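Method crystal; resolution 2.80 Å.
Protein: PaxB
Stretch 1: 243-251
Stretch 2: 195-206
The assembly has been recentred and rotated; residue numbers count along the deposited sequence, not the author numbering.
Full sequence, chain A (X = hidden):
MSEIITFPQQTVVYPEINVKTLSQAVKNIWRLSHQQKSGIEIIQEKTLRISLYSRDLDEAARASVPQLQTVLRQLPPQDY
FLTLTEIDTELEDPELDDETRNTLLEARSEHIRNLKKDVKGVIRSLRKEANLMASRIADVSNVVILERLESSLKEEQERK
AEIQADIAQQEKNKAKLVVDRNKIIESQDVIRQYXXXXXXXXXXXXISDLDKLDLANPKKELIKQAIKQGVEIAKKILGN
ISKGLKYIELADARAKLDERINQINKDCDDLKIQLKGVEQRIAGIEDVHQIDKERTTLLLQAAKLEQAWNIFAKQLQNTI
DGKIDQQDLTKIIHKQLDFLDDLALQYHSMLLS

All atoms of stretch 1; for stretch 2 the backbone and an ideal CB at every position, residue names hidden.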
# COMPACT_ATOMS: atom_id res chain seq x y z
N LYS A 243 -46.15 -11.02 44.29
CA LYS A 243 -45.76 -11.15 45.70
C LYS A 243 -44.72 -10.11 46.11
O LYS A 243 -44.20 -9.37 45.27
CB LYS A 243 -45.20 -12.54 45.96
CG LYS A 243 -46.11 -13.68 45.54
CD LYS A 243 -45.38 -15.01 45.56
CE LYS A 243 -46.25 -16.14 45.04
NZ LYS A 243 -45.49 -17.41 44.91
N GLY A 244 -44.43 -10.06 47.41
CA GLY A 244 -43.35 -9.24 47.94
C GLY A 244 -42.00 -9.91 47.71
O GLY A 244 -41.94 -11.10 47.39
N LEU A 245 -40.93 -9.15 47.90
CA LEU A 245 -39.58 -9.62 47.61
C LEU A 245 -38.83 -9.98 48.90
O LEU A 245 -38.82 -9.20 49.85
CB LEU A 245 -38.80 -8.54 46.86
CG LEU A 245 -37.45 -8.93 46.25
CD1 LEU A 245 -37.63 -9.99 45.17
CD2 LEU A 245 -36.76 -7.71 45.68
N LYS A 246 -38.22 -11.16 48.91
CA LYS A 246 -37.38 -11.59 50.03
C LYS A 246 -35.97 -11.02 49.87
O LYS A 246 -35.59 -10.59 48.78
CB LYS A 246 -37.31 -13.11 50.12
CG LYS A 246 -38.64 -13.80 50.35
CD LYS A 246 -38.44 -15.21 50.88
CE LYS A 246 -39.73 -16.01 50.88
NZ LYS A 246 -39.60 -17.27 51.66
N TYR A 247 -35.20 -11.03 50.96
CA TYR A 247 -33.82 -10.53 50.92
C TYR A 247 -32.93 -11.45 50.10
O TYR A 247 -32.12 -10.98 49.30
CB TYR A 247 -33.26 -10.38 52.34
CG TYR A 247 -34.06 -9.44 53.22
CD1 TYR A 247 -34.06 -8.07 52.99
CD2 TYR A 247 -34.81 -9.93 54.28
CE1 TYR A 247 -34.80 -7.21 53.80
CE2 TYR A 247 -35.54 -9.09 55.09
CZ TYR A 247 -35.54 -7.73 54.84
OH TYR A 247 -36.27 -6.89 55.65
N ILE A 248 -33.09 -12.76 50.29
CA ILE A 248 -32.35 -13.75 49.50
C ILE A 248 -32.68 -13.67 48.01
O ILE A 248 -31.83 -13.96 47.16
CB ILE A 248 -32.58 -15.20 50.01
CG1 ILE A 248 -34.06 -15.62 49.88
CG2 ILE A 248 -32.10 -15.35 51.44
CD1 ILE A 248 -34.37 -16.47 48.66
N GLU A 249 -33.91 -13.28 47.69
CA GLU A 249 -34.33 -13.09 46.30
C GLU A 249 -33.68 -11.85 45.68
O GLU A 249 -33.42 -11.82 44.47
CB GLU A 249 -35.86 -13.02 46.20
CG GLU A 249 -36.54 -14.35 46.52
CD GLU A 249 -38.06 -14.24 46.61
OE1 GLU A 249 -38.63 -13.26 46.09
OE2 GLU A 249 -38.68 -15.16 47.18
N LEU A 250 -33.43 -10.84 46.50
CA LEU A 250 -32.71 -9.64 46.06
C LEU A 250 -31.28 -9.99 45.65
O LEU A 250 -30.79 -9.53 44.62
CB LEU A 250 -32.70 -8.58 47.17
CG LEU A 250 -32.21 -7.18 46.81
CD1 LEU A 250 -33.15 -6.50 45.82
CD2 LEU A 250 -32.06 -6.33 48.06
N ALA A 251 -30.62 -10.81 46.47
CA ALA A 251 -29.27 -11.29 46.17
C ALA A 251 -29.27 -12.25 44.98
O ALA A 251 -28.33 -12.26 44.18
CB ALA A 251 -28.67 -11.98 47.39
N UNK A 195 -30.14 -2.34 59.34
CA UNK A 195 -30.58 -3.63 59.91
C UNK A 195 -32.06 -3.92 59.66
O UNK A 195 -32.78 -4.34 60.57
CB UNK A 195 -30.31 -3.65 61.42
N UNK A 196 -32.50 -3.71 58.42
CA UNK A 196 -33.91 -3.94 58.06
C UNK A 196 -34.32 -5.41 58.13
O UNK A 196 -35.48 -5.72 58.38
CB UNK A 196 -34.17 -3.41 56.65
N UNK A 197 -33.36 -6.31 57.92
CA UNK A 197 -33.62 -7.75 58.01
C UNK A 197 -33.89 -8.20 59.45
O UNK A 197 -34.55 -9.21 59.68
CB UNK A 197 -32.43 -8.53 57.44
N UNK A 198 -33.36 -7.44 60.42
CA UNK A 198 -33.57 -7.72 61.83
C UNK A 198 -35.01 -7.37 62.25
O UNK A 198 -35.64 -8.12 63.00
CB UNK A 198 -32.56 -6.94 62.68
N UNK A 199 -35.51 -6.23 61.77
CA UNK A 199 -36.88 -5.80 62.07
C UNK A 199 -37.90 -6.61 61.28
O UNK A 199 -38.76 -7.28 61.87
CB UNK A 199 -37.05 -4.31 61.77
N UNK A 200 -37.81 -6.54 59.96
CA UNK A 200 -38.79 -7.16 59.07
C UNK A 200 -38.29 -8.53 58.62
O UNK A 200 -37.31 -8.63 57.88
CB UNK A 200 -39.07 -6.27 57.86
N UNK A 201 -38.96 -9.58 59.08
CA UNK A 201 -38.54 -10.96 58.80
C UNK A 201 -38.74 -11.31 57.33
O UNK A 201 -39.77 -10.97 56.74
CB UNK A 201 -39.32 -11.94 59.68
N UNK A 202 -37.75 -11.99 56.75
CA UNK A 202 -37.85 -12.58 55.40
C UNK A 202 -38.07 -11.57 54.27
O UNK A 202 -37.22 -11.44 53.39
CB UNK A 202 -39.00 -13.59 55.38
N UNK A 203 -39.21 -10.88 54.28
CA UNK A 203 -39.56 -9.95 53.21
C UNK A 203 -39.04 -8.54 53.45
O UNK A 203 -38.97 -8.07 54.58
CB UNK A 203 -41.08 -9.91 53.04
N UNK A 204 -38.67 -7.88 52.35
CA UNK A 204 -38.19 -6.50 52.38
C UNK A 204 -39.36 -5.58 52.74
O UNK A 204 -40.47 -5.79 52.25
CB UNK A 204 -37.57 -6.10 51.04
N UNK A 205 -39.13 -4.58 53.61
CA UNK A 205 -40.22 -3.69 53.99
C UNK A 205 -40.77 -2.87 52.82
O UNK A 205 -40.01 -2.48 51.92
CB UNK A 205 -39.74 -2.74 55.10
N UNK A 206 -42.08 -2.63 52.83
CA UNK A 206 -42.72 -1.79 51.83
C UNK A 206 -42.31 -0.33 52.00
O UNK A 206 -41.69 0.05 53.00
CB UNK A 206 -44.24 -1.93 51.92

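Position 195 lies beyond the reach of stretch 1, and its positive phi and psi (55/46) are most easily accepted by glycine, asparagine or aspartate. The deposited residue is Asn195, which stands at the N-cap of the short helix that follows, although its side chain makes no capping bond.

At 196 the CA-to-CB bond points sideways, and the ideal CB lies 4.2 Å from Tyr247 OH. Many side chains would fit, since the contact is mainly with the backbone. It is Leu196, whose O approaches Tyr247 OH to 3.1 Å.

Position 197 is more telling. Its ideal CB lies 3.9 Å from Tyr247 CE2, above the aromatic ring, so a small apolar group can rest on that face; a longer chain might also be accommodated if it turned aside. The residue is Ala197, and its CB sits 4.1 Å from the centroid of the Tyr247 ring, 19° off the normal, in a CH-pi contact.

At 198 the CB points away, at 199 sideways, and neither ideal CB has an atom of stretch 1 within 5.5 Å. Stretch 1 sets no preference; polar or flexible chains serve equally well. They are Asp198 and Met199, the latter with its end leading away.

Position 200 leaves helical phi/psi. Its ideal CB is 3.6 Å from Tyr247 OH, but a side chain of almost any size can lead off from there. Phe200 does so with chi1 in m, while its backbone O, near the plane of the tyrosine ring, lies 3.0 Å from Tyr247 OH.

At 201 the CB points away into space free of stretch 1, suiting a long polar chain, and Lys201 is extended there.

Position 202 has phi/psi of 62/-64, unusual for any residue with a CB and easiest for glycine; asparagine or aspartate would also be reasonable. Its backbone does the work: its O accepts a hydrogen bond from Tyr247 N (3.2 Å). The residue is Asp202, whose side chain starts away from stretch 1.

At 203 the backbone bridges Lys246, with the two CA atoms 4.2 Å apart. The CB points away overall, yet Gly244, with no side chain, and the aliphatic part of Lys246 lie alongside, so a broad side chain can swing back beside them; an aromatic or a long chain would suit. Tyr203 does this: Lys246 CG lies over its ring face, 4.1 Å from the centroid, and Gly244 O meets its edge, 3.6 Å from Tyr203 CE2.

Position 204 gives its N to Leu245 O in a straight 2.8 Å hydrogen bond. Its CA-to-CB bond points sideways, alongside an apolar surface of leucines and tyrosine, where leucine, isoleucine, valine or methionine would suit. Ile204 CG1 packs 3.4 Å from Tyr247 CD1, and its CD1 reaches Leu245 CD2 (3.8 Å) and Leu250 CD2 (4.1 Å).

At 205, phi of -64° permits proline and no cross-stretch bond needs its N. Pro205 CD lies 3.4 Å from Tyr247 OH.

Position 206 has open space, fitting a polar residue: Asn206.

Stretch 2 (195-206) NLADMFKDYIPN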
# COMPACT_ATOMS: atom_id res chain seq x y z
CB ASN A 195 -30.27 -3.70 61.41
CG ASN A 195 -28.83 -3.37 61.73
OD1 ASN A 195 -28.39 -2.23 61.56
ND2 ASN A 195 -28.08 -4.36 62.20
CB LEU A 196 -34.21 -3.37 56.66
CG LEU A 196 -34.64 -1.90 56.62
CD1 LEU A 196 -33.70 -1.01 57.42
CD2 LEU A 196 -34.74 -1.42 55.17
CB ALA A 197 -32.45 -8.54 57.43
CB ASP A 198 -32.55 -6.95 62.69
CG ASP A 198 -32.46 -7.46 64.12
OD1 ASP A 198 -31.77 -6.80 64.94
OD2 ASP A 198 -33.06 -8.51 64.45
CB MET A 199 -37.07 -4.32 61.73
CG MET A 199 -36.41 -3.34 62.68
SD MET A 199 -36.99 -1.65 62.40
CE MET A 199 -38.63 -1.72 63.11
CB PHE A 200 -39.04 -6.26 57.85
CG PHE A 200 -39.43 -4.85 58.20
CD1 PHE A 200 -38.46 -3.88 58.39
CD2 PHE A 200 -40.77 -4.50 58.35
CE1 PHE A 200 -38.81 -2.58 58.71
CE2 PHE A 200 -41.12 -3.20 58.67
CZ PHE A 200 -40.15 -2.24 58.86
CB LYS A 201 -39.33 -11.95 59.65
CG LYS A 201 -39.11 -11.83 61.15
CD LYS A 201 -39.81 -12.95 61.89
CE LYS A 201 -39.61 -12.85 63.39
NZ LYS A 201 -40.11 -14.06 64.10
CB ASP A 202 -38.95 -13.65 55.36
CG ASP A 202 -38.70 -14.78 56.35
OD1 ASP A 202 -37.61 -15.38 56.31
OD2 ASP A 202 -39.61 -15.06 57.17
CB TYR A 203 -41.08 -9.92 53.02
CG TYR A 203 -41.62 -11.22 52.46
CD1 TYR A 203 -42.10 -12.22 53.31
CD2 TYR A 203 -41.63 -11.46 51.09
CE1 TYR A 203 -42.59 -13.41 52.81
CE2 TYR A 203 -42.12 -12.65 50.58
CZ TYR A 203 -42.60 -13.62 51.44
OH TYR A 203 -43.08 -14.81 50.93
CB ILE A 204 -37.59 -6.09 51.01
CG1 ILE A 204 -36.29 -6.87 50.75
CG2 ILE A 204 -37.31 -4.60 50.94
CD1 ILE A 204 -35.90 -6.93 49.29
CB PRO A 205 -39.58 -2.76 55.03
CG PRO A 205 -38.12 -2.84 54.78
CD PRO A 205 -37.89 -4.25 54.35
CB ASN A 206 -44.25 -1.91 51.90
CG ASN A 206 -44.79 -3.09 51.10
OD1 ASN A 206 -45.84 -3.00 50.48
ND2 ASN A 206 -44.05 -4.20 51.11
O HOH W 1 -34.93 -13.45 52.77
O HOH W 2 -40.77 -6.93 49.46
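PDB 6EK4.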